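Local coordinates for protein carboxyl esterase NP (Bacillus subtilis, PDB 4CCW) that hydrolyses carboxylic esters to an alcohol and a carboxylate, as a carboxylesterase of the alpha/beta hydrolase fold, at residues A63-Y71 / V191-F200; I74-R82 / N284-N292. All coordinates share one frame; numbering follows the deposited sequence.

How the contacts relate
Contact 1 (63-71 with 191-200) ties the loop that follows strand 56-60 to helix 194-205 at the ligand pocket, whereas contact 2 (74-82 with 284-292) packs helix 74-80, the next helix after that loop, against helix 280-291, away from the annotated sites. Their centres lie about 20 Å apart, and the segments alternate along the sequence. They nevertheless touch, Trp70 CE3 lying 3.8 Å from Trp77 CZ3. Contact 1 supplies Ala63, Leu64 and Phe65 to the pocket holding (2-hydroxyethoxy)acetic acid, and the side chain of Phe65 is about 7 Å from that of His273, the probable proton acceptor. Contact 2 belongs to the helical layer over the central sheet.

Contact 1: residues A63-Y71 / V191-F200; sequences ALFSSTMWY and VLHPIFVKQF. With VKC ((2-hydroxyethoxy)acetic acid), chain B.
Phe65 meets two phenylalanines of helix 194-205, Phe196 over one face and Phe200 at its edge. Phe196 points an edge at the Phe65 ring in a T-shaped pair with planes 79° apart, Phe196 CZ lying 3.6 Å from Phe65 CD2. Toward Phe200 the roles reverse: Phe65 offers its own edge to the Phe200 face in an offset edge-to-face pair, and Phe65 CE1 lies 3.6 Å from Phe200 CE1. The opposite face of Phe65 is turned to the carboxylate oxygen OXT of bound (2-hydroxyethoxy)acetic acid, whose other end touches Leu64 CD1. Leu64 CB packs on Phe200 CE1, while a water donates to the carbonyl oxygens of both Leu64 and Phe200.

Beside this aromatic cluster the extended Gln199 chain, with CG anti to the backbone N, carries its amide to two hydroxyls. Gln199 NE2 donates to Ser66 OG at 2.8 Å in a bent bond (137°), tilted from the amide plane, and Gln199 OE1 accepts from Thr68 OG1 at 2.7 Å. Ser66 OG also accepts from Thr68 N, forming an ST turn, and donates to Phe65 O. Tyr17 and Ser24 of helix 12-24 add further bonds to the amide.

Farther along, Tyr71 crosses His193 at about a right angle, and Tyr71 OH accepts from His193 N at 2.9 Å in a nearly straight bond (163°). His193 ND1 in turn N-caps the helix by accepting from Ile195 N. The buried Gln199 amide thus has polar partners at both ends, and the aromatic cluster links helix 194-205 to the loop that lines the pocket, consistent with the helix helping to place Phe65 beside the ligand.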
loop_
_atom_site.group_PDB
_atom_site.type_symbol
_atom_site.label_atom_id
_atom_site.label_comp_id
_atom_site.label_asym_id
_atom_site.label_seq_id
_atom_site.Cartn_x
_atom_site.Cartn_y
_atom_site.Cartn_z
ATOM N N ALA A 63 -0.238 -3.271 4.063
ATOM C CA ALA A 63 0.070 -4.684 4.338
ATOM C C ALA A 63 -1.189 -5.497 4.620
ATOM O O ALA A 63 -2.054 -5.059 5.368
ATOM C CB ALA A 63 1.050 -4.830 5.506
ATOM N N LEU A 64 -1.273 -6.666 3.989
ATOM C CA LEU A 64 -2.303 -7.691 4.260
ATOM C C LEU A 64 -3.703 -7.349 3.734
ATOM O O LEU A 64 -4.620 -8.177 3.834
ATOM C CB LEU A 64 -2.372 -8.045 5.754
ATOM C CG LEU A 64 -1.081 -8.391 6.502
ATOM C CD1 LEU A 64 -1.456 -8.734 7.934
ATOM C CD2 LEU A 64 -0.307 -9.531 5.846
ATOM N N PHE A 65 -3.844 -6.153 3.155
ATOM C CA PHE A 65 -5.146 -5.609 2.761
ATOM C C PHE A 65 -5.506 -5.851 1.288
ATOM O O PHE A 65 -6.679 -5.864 0.939
ATOM C CB PHE A 65 -5.200 -4.096 3.061
ATOM C CG PHE A 65 -5.690 -3.748 4.447
ATOM C CD1 PHE A 65 -5.565 -4.641 5.509
ATOM C CD2 PHE A 65 -6.284 -2.506 4.687
ATOM C CE1 PHE A 65 -6.017 -4.303 6.779
ATOM C CE2 PHE A 65 -6.746 -2.170 5.952
ATOM C CZ PHE A 65 -6.603 -3.063 7.001
ATOM N N SER A 66 -4.490 -6.045 0.446
ATOM C CA SER A 66 -4.626 -6.147 -1.028
ATOM C C SER A 66 -5.099 -4.862 -1.718
ATOM O O SER A 66 -5.487 -3.880 -1.071
ATOM C CB SER A 66 -5.522 -7.340 -1.450
ATOM O OG SER A 66 -6.895 -6.988 -1.431
ATOM N N SER A 67 -5.116 -4.898 -3.051
ATOM C CA SER A 67 -5.582 -3.781 -3.861
ATOM C C SER A 67 -7.072 -3.480 -3.711
ATOM O O SER A 67 -7.529 -2.399 -4.083
ATOM C CB SER A 67 -5.270 -4.047 -5.327
ATOM O OG SER A 67 -3.882 -3.947 -5.549
ATOM N N THR A 68 -7.834 -4.432 -3.171
ATOM C CA THR A 68 -9.271 -4.237 -3.013
ATOM C C THR A 68 -9.604 -3.119 -2.020
ATOM O O THR A 68 -10.751 -2.655 -1.999
ATOM C CB THR A 68 -9.984 -5.520 -2.539
ATOM O OG1 THR A 68 -9.491 -5.872 -1.238
ATOM C CG2 THR A 68 -9.765 -6.665 -3.518
ATOM N N MET A 69 -8.617 -2.693 -1.216
ATOM C CA MET A 69 -8.830 -1.664 -0.183
ATOM C C MET A 69 -9.159 -0.286 -0.747
ATOM O O MET A 69 -9.639 0.572 -0.017
ATOM C CB MET A 69 -7.631 -1.539 0.767
ATOM C CG MET A 69 -6.381 -0.931 0.155
ATOM S SD MET A 69 -5.198 -0.430 1.429
ATOM C CE MET A 69 -5.811 1.178 1.929
ATOM N N TRP A 70 -8.890 -0.079 -2.032
ATOM C CA TRP A 70 -9.067 1.247 -2.657
ATOM C C TRP A 70 -10.487 1.595 -3.055
ATOM O O TRP A 70 -10.716 2.621 -3.720
ATOM C CB TRP A 70 -8.134 1.395 -3.854
ATOM C CG TRP A 70 -6.668 1.284 -3.511
ATOM C CD1 TRP A 70 -5.766 0.316 -3.935
ATOM C CD2 TRP A 70 -5.883 2.195 -2.663
ATOM N NE1 TRP A 70 -4.517 0.542 -3.399
ATOM C CE2 TRP A 70 -4.519 1.663 -2.638
ATOM C CE3 TRP A 70 -6.172 3.354 -1.941
ATOM C CZ2 TRP A 70 -3.496 2.285 -1.921
ATOM C CZ3 TRP A 70 -5.135 3.968 -1.221
ATOM C CH2 TRP A 70 -3.832 3.438 -1.211
ATOM N N TYR A 71 -11.462 0.787 -2.628
ATOM C CA TYR A 71 -12.863 1.021 -3.028
ATOM C C TYR A 71 -13.451 2.402 -2.668
ATOM O O TYR A 71 -14.313 2.889 -3.405
ATOM C CB TYR A 71 -13.801 -0.129 -2.596
ATOM C CG TYR A 71 -14.007 -0.268 -1.104
ATOM C CD1 TYR A 71 -14.977 0.477 -0.441
ATOM C CD2 TYR A 71 -13.227 -1.154 -0.351
ATOM C CE1 TYR A 71 -15.157 0.363 0.929
ATOM C CE2 TYR A 71 -13.409 -1.289 1.015
ATOM C CZ TYR A 71 -14.363 -0.527 1.653
ATOM O OH TYR A 71 -14.543 -0.648 3.008
ATOM N N VAL A 191 -16.037 1.534 9.817
ATOM C CA VAL A 191 -15.872 2.259 8.557
ATOM C C VAL A 191 -15.470 1.288 7.441
ATOM O O VAL A 191 -15.740 1.545 6.277
ATOM C CB VAL A 191 -14.882 3.452 8.637
ATOM C CG1 VAL A 191 -15.283 4.429 9.737
ATOM C CG2 VAL A 191 -13.455 2.973 8.825
ATOM N N LEU A 192 -14.840 0.172 7.811
ATOM C CA LEU A 192 -14.525 -0.900 6.859
ATOM C C LEU A 192 -15.773 -1.690 6.499
ATOM O O LEU A 192 -16.561 -2.050 7.374
ATOM C CB LEU A 192 -13.491 -1.866 7.449
ATOM C CG LEU A 192 -12.107 -1.385 7.879
ATOM C CD1 LEU A 192 -11.304 -2.573 8.385
ATOM C CD2 LEU A 192 -11.378 -0.702 6.742
ATOM N N HIS A 193 -15.956 -1.969 5.211
ATOM C CA HIS A 193 -17.072 -2.795 4.768
ATOM C C HIS A 193 -16.913 -4.214 5.281
ATOM O O HIS A 193 -15.805 -4.770 5.244
ATOM C CB HIS A 193 -17.187 -2.761 3.242
ATOM C CG HIS A 193 -18.522 -3.228 2.721
ATOM N ND1 HIS A 193 -18.854 -4.532 2.639
ATOM C CD2 HIS A 193 -19.622 -2.511 2.254
ATOM C CE1 HIS A 193 -20.100 -4.645 2.142
ATOM N NE2 HIS A 193 -20.567 -3.406 1.904
ATOM N N PRO A 194 -18.006 -4.812 5.795
ATOM C CA PRO A 194 -17.968 -6.203 6.273
ATOM C C PRO A 194 -17.397 -7.201 5.253
ATOM O O PRO A 194 -16.759 -8.173 5.648
ATOM C CB PRO A 194 -19.436 -6.516 6.566
ATOM C CG PRO A 194 -20.051 -5.191 6.864
ATOM C CD PRO A 194 -19.339 -4.201 5.989
ATOM N N ILE A 195 -17.601 -6.949 3.962
ATOM C CA ILE A 195 -17.091 -7.846 2.920
ATOM C C ILE A 195 -15.577 -7.713 2.823
ATOM O O ILE A 195 -14.864 -8.711 2.667
ATOM C CB ILE A 195 -17.777 -7.617 1.550
ATOM C CG1 ILE A 195 -19.233 -8.107 1.602
ATOM C CG2 ILE A 195 -17.051 -8.369 0.443
ATOM C CD1 ILE A 195 -20.026 -7.905 0.327
ATOM N N PHE A 196 -15.093 -6.484 2.961
ATOM C CA PHE A 196 -13.659 -6.235 2.980
ATOM C C PHE A 196 -13.015 -6.921 4.181
ATOM O O PHE A 196 -11.938 -7.511 4.065
ATOM C CB PHE A 196 -13.335 -4.739 2.989
ATOM C CG PHE A 196 -11.864 -4.462 3.044
ATOM C CD1 PHE A 196 -11.078 -4.607 1.903
ATOM C CD2 PHE A 196 -11.247 -4.107 4.241
ATOM C CE1 PHE A 196 -9.714 -4.383 1.951
ATOM C CE2 PHE A 196 -9.880 -3.897 4.300
ATOM C CZ PHE A 196 -9.110 -4.026 3.149
ATOM N N VAL A 197 -13.675 -6.832 5.335
ATOM C CA VAL A 197 -13.164 -7.446 6.565
ATOM C C VAL A 197 -13.123 -8.964 6.423
ATOM O O VAL A 197 -12.151 -9.591 6.860
ATOM C CB VAL A 197 -13.970 -7.042 7.829
ATOM C CG1 VAL A 197 -13.457 -7.791 9.058
ATOM C CG2 VAL A 197 -13.883 -5.545 8.074
ATOM N N LYS A 198 -14.179 -9.545 5.845
ATOM C CA LYS A 198 -14.222 -10.980 5.567
ATOM C C LYS A 198 -13.007 -11.435 4.766
ATOM O O LYS A 198 -12.444 -12.498 5.042
ATOM C CB LYS A 198 -15.511 -11.378 4.834
ATOM C CG LYS A 198 -16.698 -11.657 5.743
ATOM C CD LYS A 198 -17.868 -12.201 4.934
ATOM C CE LYS A 198 -19.029 -12.622 5.825
ATOM N NZ LYS A 198 -19.997 -13.501 5.109
ATOM N N GLN A 199 -12.613 -10.628 3.778
ATOM C CA GLN A 199 -11.417 -10.903 2.981
ATOM C C GLN A 199 -10.140 -10.816 3.814
ATOM O O GLN A 199 -9.240 -11.650 3.686
ATOM C CB GLN A 199 -11.333 -9.966 1.766
ATOM C CG GLN A 199 -10.106 -10.202 0.889
ATOM C CD GLN A 199 -9.782 -9.044 -0.036
ATOM O OE1 GLN A 199 -10.559 -8.106 -0.180
ATOM N NE2 GLN A 199 -8.632 -9.117 -0.681
ATOM N N PHE A 200 -10.056 -9.791 4.652
ATOM C CA PHE A 200 -8.884 -9.599 5.495
ATOM C C PHE A 200 -8.732 -10.807 6.431
ATOM O O PHE A 200 -7.636 -11.350 6.576
ATOM C CB PHE A 200 -8.986 -8.275 6.265
ATOM C CG PHE A 200 -7.898 -8.073 7.278
ATOM C CD1 PHE A 200 -6.575 -7.892 6.878
ATOM C CD2 PHE A 200 -8.195 -8.031 8.638
ATOM C CE1 PHE A 200 -5.568 -7.704 7.811
ATOM C CE2 PHE A 200 -7.195 -7.840 9.576
ATOM C CZ PHE A 200 -5.875 -7.669 9.164
HETATM C C VKC B . -1.440 -3.525 8.242
HETATM O O VKC B . -0.585 -2.696 8.618
HETATM C CA VKC B . -1.240 -4.983 8.588
HETATM C CD VKC B . 1.621 -7.065 9.192
HETATM C CG VKC B . 0.421 -6.273 9.712
HETATM O OAD VKC B . 0.149 -5.219 8.801
HETATM O OE1 VKC B . 1.477 -8.459 9.507
HETATM O OXT VKC B . -2.450 -3.189 7.586
HETATM O O HOH W 1 -5.088 -10.766 5.255
HETATM O O HOH W 2 -15.197 1.719 3.827
#

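Contact 2: residues I74-R82 / N284-N292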
loop_
_atom_site.group_PDB
_atom_site.type_symbol
_atom_site.label_atom_id
_atom_site.label_comp_id
_atom_site.label_asym_id
_atom_site.label_seq_id
_atom_site.Cartn_x
_atom_site.Cartn_y
_atom_site.Cartn_z
ATOM N N ILE A 74 -11.413 5.035 -5.410
ATOM C CA ILE A 74 -11.182 4.752 -6.817
ATOM C C ILE A 74 -12.128 5.503 -7.772
ATOM O O ILE A 74 -11.725 5.842 -8.877
ATOM C CB ILE A 74 -11.162 3.230 -7.105
ATOM C CG1 ILE A 74 -10.570 2.942 -8.497
ATOM C CG2 ILE A 74 -12.551 2.620 -6.954
ATOM C CD1 ILE A 74 -9.100 3.286 -8.632
ATOM N N ALA A 75 -13.362 5.781 -7.347
ATOM C CA ALA A 75 -14.299 6.540 -8.208
ATOM C C ALA A 75 -13.789 7.953 -8.502
ATOM O O ALA A 75 -13.842 8.410 -9.651
ATOM C CB ALA A 75 -15.690 6.591 -7.596
ATOM N N ASP A 76 -13.290 8.631 -7.468
ATOM C CA ASP A 76 -12.700 9.970 -7.605
ATOM C C ASP A 76 -11.373 9.931 -8.377
ATOM O O ASP A 76 -11.208 10.652 -9.359
ATOM C CB ASP A 76 -12.471 10.625 -6.235
ATOM C CG ASP A 76 -13.726 11.275 -5.656
ATOM O OD1 ASP A 76 -14.731 11.467 -6.378
ATOM O OD2 ASP A 76 -13.693 11.612 -4.451
ATOM N N TRP A 77 -10.428 9.096 -7.938
ATOM C CA TRP A 77 -9.108 9.083 -8.580
ATOM C C TRP A 77 -9.171 8.600 -9.996
ATOM O O TRP A 77 -8.482 9.140 -10.863
ATOM C CB TRP A 77 -8.074 8.288 -7.772
ATOM C CG TRP A 77 -7.764 8.897 -6.430
ATOM C CD1 TRP A 77 -7.968 10.212 -6.024
ATOM C CD2 TRP A 77 -7.174 8.230 -5.261
ATOM N NE1 TRP A 77 -7.564 10.395 -4.728
ATOM C CE2 TRP A 77 -7.078 9.252 -4.211
ATOM C CE3 TRP A 77 -6.741 6.937 -4.987
ATOM C CZ2 TRP A 77 -6.564 8.973 -2.955
ATOM C CZ3 TRP A 77 -6.211 6.667 -3.713
ATOM C CH2 TRP A 77 -6.131 7.662 -2.724
ATOM N N SER A 78 -10.039 7.621 -10.250
ATOM C CA SER A 78 -10.201 7.016 -11.577
ATOM C C SER A 78 -10.836 7.957 -12.599
ATOM O O SER A 78 -10.685 7.761 -13.808
ATOM C CB SER A 78 -11.042 5.745 -11.479
ATOM O OG SER A 78 -10.729 4.861 -12.525
ATOM N N SER A 79 -11.557 8.975 -12.124
ATOM C CA SER A 79 -12.192 9.924 -13.041
ATOM C C SER A 79 -11.166 10.702 -13.863
ATOM O O SER A 79 -11.442 11.082 -14.999
ATOM C CB SER A 79 -13.138 10.880 -12.299
ATOM O OG SER A 79 -12.433 11.777 -11.460
ATOM N N LYS A 80 -9.979 10.915 -13.299
ATOM C CA LYS A 80 -8.963 11.748 -13.941
ATOM C C LYS A 80 -7.730 10.977 -14.421
ATOM O O LYS A 80 -7.022 11.432 -15.321
ATOM C CB LYS A 80 -8.538 12.885 -13.002
ATOM C CG LYS A 80 -9.652 13.867 -12.658
ATOM C CD LYS A 80 -9.189 14.933 -11.668
ATOM C CE LYS A 80 -8.106 15.822 -12.265
ATOM N NZ LYS A 80 -7.163 16.275 -11.205
ATOM N N TYR A 81 -7.493 9.806 -13.840
ATOM C CA TYR A 81 -6.266 9.055 -14.103
ATOM C C TYR A 81 -6.542 7.646 -14.564
ATOM O O TYR A 81 -7.523 7.023 -14.148
ATOM C CB TYR A 81 -5.378 8.995 -12.839
ATOM C CG TYR A 81 -4.918 10.355 -12.392
ATOM C CD1 TYR A 81 -3.788 10.951 -12.949
ATOM C CD2 TYR A 81 -5.633 11.063 -11.429
ATOM C CE1 TYR A 81 -3.382 12.215 -12.558
ATOM C CE2 TYR A 81 -5.231 12.327 -11.031
ATOM C CZ TYR A 81 -4.109 12.895 -11.600
ATOM O OH TYR A 81 -3.716 14.154 -11.204
ATOM N N ARG A 82 -5.654 7.138 -15.415
ATOM C CA ARG A 82 -5.625 5.725 -15.701
ATOM C C ARG A 82 -4.971 5.070 -14.497
ATOM O O ARG A 82 -3.750 5.131 -14.327
ATOM C CB ARG A 82 -4.835 5.451 -16.978
ATOM C CG ARG A 82 -4.720 3.978 -17.348
ATOM C CD ARG A 82 -6.081 3.349 -17.611
ATOM N NE ARG A 82 -5.985 1.981 -18.142
ATOM C CZ ARG A 82 -7.025 1.167 -18.301
ATOM N NH1 ARG A 82 -8.245 1.580 -17.976
ATOM N NH2 ARG A 82 -6.854 -0.060 -18.800
ATOM N N ASN A 284 -9.316 11.883 -0.724
ATOM C CA ASN A 284 -9.506 11.896 -2.172
ATOM C C ASN A 284 -9.168 13.250 -2.795
ATOM O O ASN A 284 -8.362 13.306 -3.709
ATOM C CB ASN A 284 -10.942 11.518 -2.556
ATOM C CG ASN A 284 -11.250 10.054 -2.305
ATOM O OD1 ASN A 284 -10.377 9.284 -1.915
ATOM N ND2 ASN A 284 -12.505 9.665 -2.529
ATOM N N GLU A 285 -9.788 14.322 -2.289
ATOM C CA GLU A 285 -9.574 15.686 -2.812
ATOM C C GLU A 285 -8.147 16.172 -2.577
ATOM O O GLU A 285 -7.550 16.820 -3.449
ATOM C CB GLU A 285 -10.562 16.682 -2.180
ATOM C CG GLU A 285 -10.469 18.109 -2.725
ATOM C CD GLU A 285 -9.332 18.950 -2.135
ATOM O OE1 GLU A 285 -8.878 18.677 -1.008
ATOM O OE2 GLU A 285 -8.899 19.919 -2.805
ATOM N N ARG A 286 -7.618 15.874 -1.393
ATOM C CA ARG A 286 -6.295 16.348 -1.000
ATOM C C ARG A 286 -5.229 15.806 -1.945
ATOM O O ARG A 286 -4.359 16.541 -2.382
ATOM C CB ARG A 286 -5.980 15.958 0.452
ATOM C CG ARG A 286 -4.601 16.396 0.942
ATOM C CD ARG A 286 -4.497 17.911 0.999
ATOM N NE ARG A 286 -3.150 18.448 1.235
ATOM C CZ ARG A 286 -2.336 18.920 0.284
ATOM N NH1 ARG A 286 -2.700 18.896 -0.996
ATOM N NH2 ARG A 286 -1.146 19.419 0.612
ATOM N N VAL A 287 -5.303 14.514 -2.241
ATOM C CA VAL A 287 -4.354 13.880 -3.154
ATOM C C VAL A 287 -4.500 14.447 -4.562
ATOM O O VAL A 287 -3.505 14.770 -5.226
ATOM C CB VAL A 287 -4.514 12.346 -3.160
ATOM C CG1 VAL A 287 -3.764 11.737 -4.340
ATOM C CG2 VAL A 287 -4.025 11.748 -1.847
ATOM N N MET A 288 -5.742 14.595 -5.017
ATOM C CA MET A 288 -5.981 15.176 -6.331
ATOM C C MET A 288 -5.401 16.578 -6.460
ATOM O O MET A 288 -4.768 16.903 -7.464
ATOM C CB MET A 288 -7.465 15.205 -6.662
ATOM C CG MET A 288 -7.705 14.836 -8.107
ATOM S SD MET A 288 -7.720 13.040 -8.233
ATOM C CE MET A 288 -9.477 12.851 -7.956
ATOM N N ARG A 289 -5.616 17.391 -5.430
ATOM C CA ARG A 289 -5.146 18.772 -5.411
ATOM C C ARG A 289 -3.630 18.820 -5.544
ATOM O O ARG A 289 -3.093 19.654 -6.281
ATOM C CB ARG A 289 -5.581 19.449 -4.110
ATOM C CG ARG A 289 -5.396 20.954 -4.067
ATOM C CD ARG A 289 -6.082 21.510 -2.827
ATOM N NE ARG A 289 -5.230 21.455 -1.638
ATOM C CZ ARG A 289 -5.648 21.155 -0.409
ATOM N NH1 ARG A 289 -6.912 20.827 -0.177
ATOM N NH2 ARG A 289 -4.787 21.158 0.599
ATOM N N PHE A 290 -2.957 17.909 -4.837
ATOM C CA PHE A 290 -1.507 17.790 -4.894
ATOM C C PHE A 290 -0.994 17.422 -6.290
ATOM O O PHE A 290 -0.019 18.004 -6.767
ATOM C CB PHE A 290 -1.016 16.770 -3.864
ATOM C CG PHE A 290 0.463 16.515 -3.927
ATOM C CD1 PHE A 290 1.361 17.446 -3.418
ATOM C CD2 PHE A 290 0.957 15.350 -4.500
ATOM C CE1 PHE A 290 2.729 17.222 -3.478
ATOM C CE2 PHE A 290 2.329 15.125 -4.569
ATOM C CZ PHE A 290 3.211 16.061 -4.058
ATOM N N PHE A 291 -1.650 16.454 -6.928
ATOM C CA PHE A 291 -1.254 16.002 -8.260
ATOM C C PHE A 291 -1.516 17.064 -9.342
ATOM O O PHE A 291 -0.809 17.115 -10.345
ATOM C CB PHE A 291 -1.975 14.708 -8.639
ATOM C CG PHE A 291 -1.495 13.486 -7.907
ATOM C CD1 PHE A 291 -0.241 13.453 -7.294
ATOM C CD2 PHE A 291 -2.288 12.344 -7.859
ATOM C CE1 PHE A 291 0.197 12.318 -6.632
ATOM C CE2 PHE A 291 -1.856 11.206 -7.193
ATOM C CZ PHE A 291 -0.613 11.192 -6.578
ATOM N N ASN A 292 -2.536 17.892 -9.127
ATOM C CA ASN A 292 -2.944 18.913 -10.094
ATOM C C ASN A 292 -2.126 20.201 -9.982
ATOM O O ASN A 292 -1.301 20.348 -9.076
ATOM C CB ASN A 292 -4.440 19.205 -9.944
ATOM C CG ASN A 292 -4.934 20.244 -10.927
ATOM O OD1 ASN A 292 -4.828 21.446 -10.681
ATOM N ND2 ASN A 292 -5.492 19.785 -12.044
#
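The thioether of Met288 is wedged between two aromatic side chains of the facing segment, making a Met-aromatic contact with each. Met288 SD lies at the edge of the Tyr81 ring, 3.8 Å from Tyr81 CE2, and approaches the Trp77 indole obliquely, 3.6 Å from Trp77 CD1. Bends at chi2 and chi3 of Met288 bring the sulfur between the two rings, and the end of Lys80, NZ and CD, passes at a slant beside Met288 CG.

Trp77 presents its indole edge to the backbone of helix 280-291. Trp77 NE1 donates to Asn284 O at 3.2 Å, in the ring plane and on a carbonyl lone pair; the same oxygen accepts the helical bond from Met288 N. Trp77 CZ2 rests against Val287 CG2. A phenylalanine in place of Trp77 would probably leave Asn284 O without its second donor and open a gap beside Val287. Asn284 ND2 reaches Asp76 OD2 at 3.0 Å from above the carboxylate plane, and the Asn284 amide is also held by Asn73 and Pro72 O. Phe291 turns an edge to the face of Tyr81 in an offset edge-to-face pair.

The segments 74-80 and 284-291 run nearly parallel, their axes approaching to 10.0 Å and crossing at -21°. Beneath them Trp77, Tyr81 and Phe291 rest on Leu57 of strand 56-60, Val287 touches Leu237 of strand 236-241, and His124 of strand 123-128 stacks on Phe291.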